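Long-range contact in putative lipoprotein (Bacteroides thetaiotaomicron, PDB 4Q1Z), which is of unknown function, a two-domain DUF4876-family protein that, as a putative lipoprotein, is probably anchored to a membrane: residues Asp129-Ile134 with Pro384-Asn389. Sequence-based numbering, arbitrary orientation.
Sequences DQFYEI and PVMRRN
Glu133 reaches from strand 131-136, an inner strand of the larger mixed sheet, to the loop after strand 378-382, an outermost strand of that sheet within the chain, and takes the backbone N-H of Arg387 on OE1. Arg387 N lies 2.9 Å from Glu133 OE1 in a nearly straight bond (171°) that arrives on the syn side of the carboxylate. CG lies anti to the backbone N (chi1 -179°) and the chain stays extended beyond it, which carries the acid across to the loop. OE2 turns to Lys111, in a salt bridge, and to Ser195, so both oxygens of this buried carboxylate have polar partners.

Two residues earlier on the strand, Phe131 makes the tightly packed, apolar part, buried together with Pro384. Met386, a selenomethionine, crosses one face of the ring: its CG sits 4.1 Å from the Phe131 ring centroid in a CH-pi contact, and SE follows at 5.0 Å as a Met-aromatic contact. At the edge, Phe131 CE2 meets Pro384 CB at 4.0 Å, and CZ comes near the carbonyl oxygen of Val385. Ile197 of the neighbouring strand 195-199 touches both Phe131 and Met386.

The looser side is water-bridged, at Arg388. A water lies 2.8 Å from Glu133 OE1, to which it probably donates, and accepts the N-H of Arg388 (N to water 3.0 Å). The guanidinium groups form salt bridges with other acids, Arg387 with Glu222 and Arg388 with Glu112.

One carboxylate thus ties the loop to the sheet, directly and through water, beside the Phe131 ring; Lys111 and the N-H donor would probably stabilise its negative charge.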
loop_
_atom_site.group_PDB
_atom_site.type_symbol
_atom_site.label_atom_id
_atom_site.label_comp_id
_atom_site.label_asym_id
_atom_site.label_seq_id
_atom_site.Cartn_x
_atom_site.Cartn_y
_atom_site.Cartn_z
ATOM N N ASP A 129 4.292 -17.235 -10.884
ATOM C CA ASP A 129 3.191 -17.041 -9.934
ATOM C C ASP A 129 3.308 -15.692 -9.132
ATOM O O ASP A 129 2.433 -15.402 -8.316
ATOM C CB ASP A 129 3.048 -18.259 -8.989
ATOM C CG ASP A 129 4.324 -18.773 -8.342
ATOM O OD1 ASP A 129 5.382 -18.096 -8.472
ATOM O OD2 ASP A 129 4.253 -19.797 -7.628
ATOM N N GLN A 130 4.341 -14.866 -9.417
ATOM C CA GLN A 130 4.589 -13.567 -8.765
ATOM C C GLN A 130 3.351 -12.642 -8.779
ATOM O O GLN A 130 2.693 -12.516 -9.811
ATOM C CB GLN A 130 5.761 -12.819 -9.442
ATOM C CG GLN A 130 7.118 -13.488 -9.292
ATOM C CD GLN A 130 8.272 -12.601 -9.739
ATOM O OE1 GLN A 130 8.216 -11.893 -10.758
ATOM N NE2 GLN A 130 9.375 -12.667 -9.006
ATOM N N PHE A 131 3.049 -11.996 -7.647
ATOM C CA PHE A 131 1.943 -11.048 -7.532
ATOM C C PHE A 131 2.225 -10.025 -6.411
ATOM O O PHE A 131 3.028 -10.272 -5.504
ATOM C CB PHE A 131 0.567 -11.743 -7.350
ATOM C CG PHE A 131 0.228 -12.213 -5.952
ATOM C CD1 PHE A 131 -0.427 -11.370 -5.055
ATOM C CD2 PHE A 131 0.579 -13.492 -5.524
ATOM C CE1 PHE A 131 -0.743 -11.804 -3.759
ATOM C CE2 PHE A 131 0.252 -13.930 -4.235
ATOM C CZ PHE A 131 -0.423 -13.086 -3.368
ATOM N N TYR A 132 1.541 -8.870 -6.510
ATOM C CA TYR A 132 1.616 -7.666 -5.676
ATOM C C TYR A 132 0.214 -7.217 -5.389
ATOM O O TYR A 132 -0.528 -6.943 -6.327
ATOM C CB TYR A 132 2.380 -6.533 -6.439
ATOM C CG TYR A 132 3.662 -7.006 -7.091
ATOM C CD1 TYR A 132 3.660 -7.510 -8.392
ATOM C CD2 TYR A 132 4.857 -7.033 -6.381
ATOM C CE1 TYR A 132 4.819 -8.013 -8.972
ATOM C CE2 TYR A 132 6.019 -7.547 -6.948
ATOM C CZ TYR A 132 6.001 -8.016 -8.253
ATOM O OH TYR A 132 7.154 -8.487 -8.836
ATOM N N GLU A 133 -0.181 -7.214 -4.120
ATOM C CA GLU A 133 -1.520 -6.805 -3.728
ATOM C C GLU A 133 -1.422 -5.465 -3.005
ATOM O O GLU A 133 -0.727 -5.342 -2.011
ATOM C CB GLU A 133 -2.208 -7.884 -2.900
ATOM C CG GLU A 133 -3.617 -7.522 -2.475
ATOM C CD GLU A 133 -4.405 -8.611 -1.772
ATOM O OE1 GLU A 133 -4.092 -9.808 -1.970
ATOM O OE2 GLU A 133 -5.337 -8.260 -1.012
ATOM N N ILE A 134 -2.089 -4.462 -3.581
ATOM C CA ILE A 134 -2.209 -3.046 -3.219
ATOM C C ILE A 134 -3.550 -2.874 -2.509
ATOM O O ILE A 134 -4.538 -3.405 -2.987
ATOM C CB ILE A 134 -2.087 -2.255 -4.571
ATOM C CG1 ILE A 134 -0.654 -2.207 -5.054
ATOM C CG2 ILE A 134 -2.741 -0.883 -4.597
ATOM C CD1 ILE A 134 0.311 -1.922 -3.929
ATOM N N PRO A 384 1.365 -17.737 0.527
ATOM C CA PRO A 384 0.664 -16.643 -0.179
ATOM C C PRO A 384 -0.831 -16.859 -0.279
ATOM O O PRO A 384 -1.286 -17.985 -0.496
ATOM C CB PRO A 384 1.326 -16.638 -1.555
ATOM C CG PRO A 384 2.674 -17.173 -1.283
ATOM C CD PRO A 384 2.449 -18.274 -0.316
ATOM N N VAL A 385 -1.584 -15.780 -0.007
ATOM C CA VAL A 385 -3.049 -15.740 -0.082
ATOM C C VAL A 385 -3.440 -14.472 -0.820
ATOM O O VAL A 385 -2.858 -13.421 -0.563
ATOM C CB VAL A 385 -3.746 -15.845 1.314
ATOM C CG1 VAL A 385 -5.247 -15.574 1.218
ATOM C CG2 VAL A 385 -3.504 -17.215 1.959
HETATM N N MSE A 386 -4.415 -14.572 -1.745
HETATM C CA MSE A 386 -4.956 -13.413 -2.464
HETATM C C MSE A 386 -6.220 -12.913 -1.755
HETATM O O MSE A 386 -7.135 -13.712 -1.498
HETATM C CB MSE A 386 -5.250 -13.756 -3.917
HETATM C CG MSE A 386 -4.057 -13.536 -4.824
HETATM SE SE MSE A 386 -4.339 -14.473 -6.478
HETATM C CE MSE A 386 -5.622 -13.357 -7.386
ATOM N N ARG A 387 -6.261 -11.592 -1.432
ATOM C CA ARG A 387 -7.365 -10.920 -0.740
ATOM C C ARG A 387 -7.528 -11.519 0.688
ATOM O O ARG A 387 -8.634 -11.830 1.140
ATOM C CB ARG A 387 -8.675 -10.972 -1.569
ATOM C CG ARG A 387 -8.600 -10.169 -2.871
ATOM C CD ARG A 387 -9.823 -10.352 -3.744
ATOM N NE ARG A 387 -9.546 -9.925 -5.115
ATOM C CZ ARG A 387 -9.331 -10.744 -6.138
ATOM N NH1 ARG A 387 -9.425 -12.056 -5.976
ATOM N NH2 ARG A 387 -9.059 -10.256 -7.342
ATOM N N ARG A 388 -6.398 -11.662 1.399
ATOM C CA ARG A 388 -6.356 -12.166 2.772
ATOM C C ARG A 388 -7.095 -11.180 3.690
ATOM O O ARG A 388 -7.133 -9.983 3.385
ATOM C CB ARG A 388 -4.891 -12.360 3.230
ATOM C CG ARG A 388 -4.730 -13.167 4.522
ATOM C CD ARG A 388 -3.368 -13.005 5.160
ATOM N NE ARG A 388 -2.292 -13.457 4.278
ATOM C CZ ARG A 388 -1.799 -14.691 4.251
ATOM N NH1 ARG A 388 -2.283 -15.627 5.062
ATOM N NH2 ARG A 388 -0.818 -14.999 3.418
ATOM N N ASN A 389 -7.691 -11.692 4.797
ATOM C CA ASN A 389 -8.462 -10.941 5.806
ATOM C C ASN A 389 -9.597 -10.143 5.166
ATOM O O ASN A 389 -9.786 -8.970 5.501
ATOM C CB ASN A 389 -7.583 -9.994 6.659
ATOM C CG ASN A 389 -6.259 -10.530 7.100
ATOM O OD1 ASN A 389 -6.134 -11.671 7.552
ATOM N ND2 ASN A 389 -5.244 -9.683 7.029
HETATM O O HOH W 1 -3.627 -10.768 0.637
#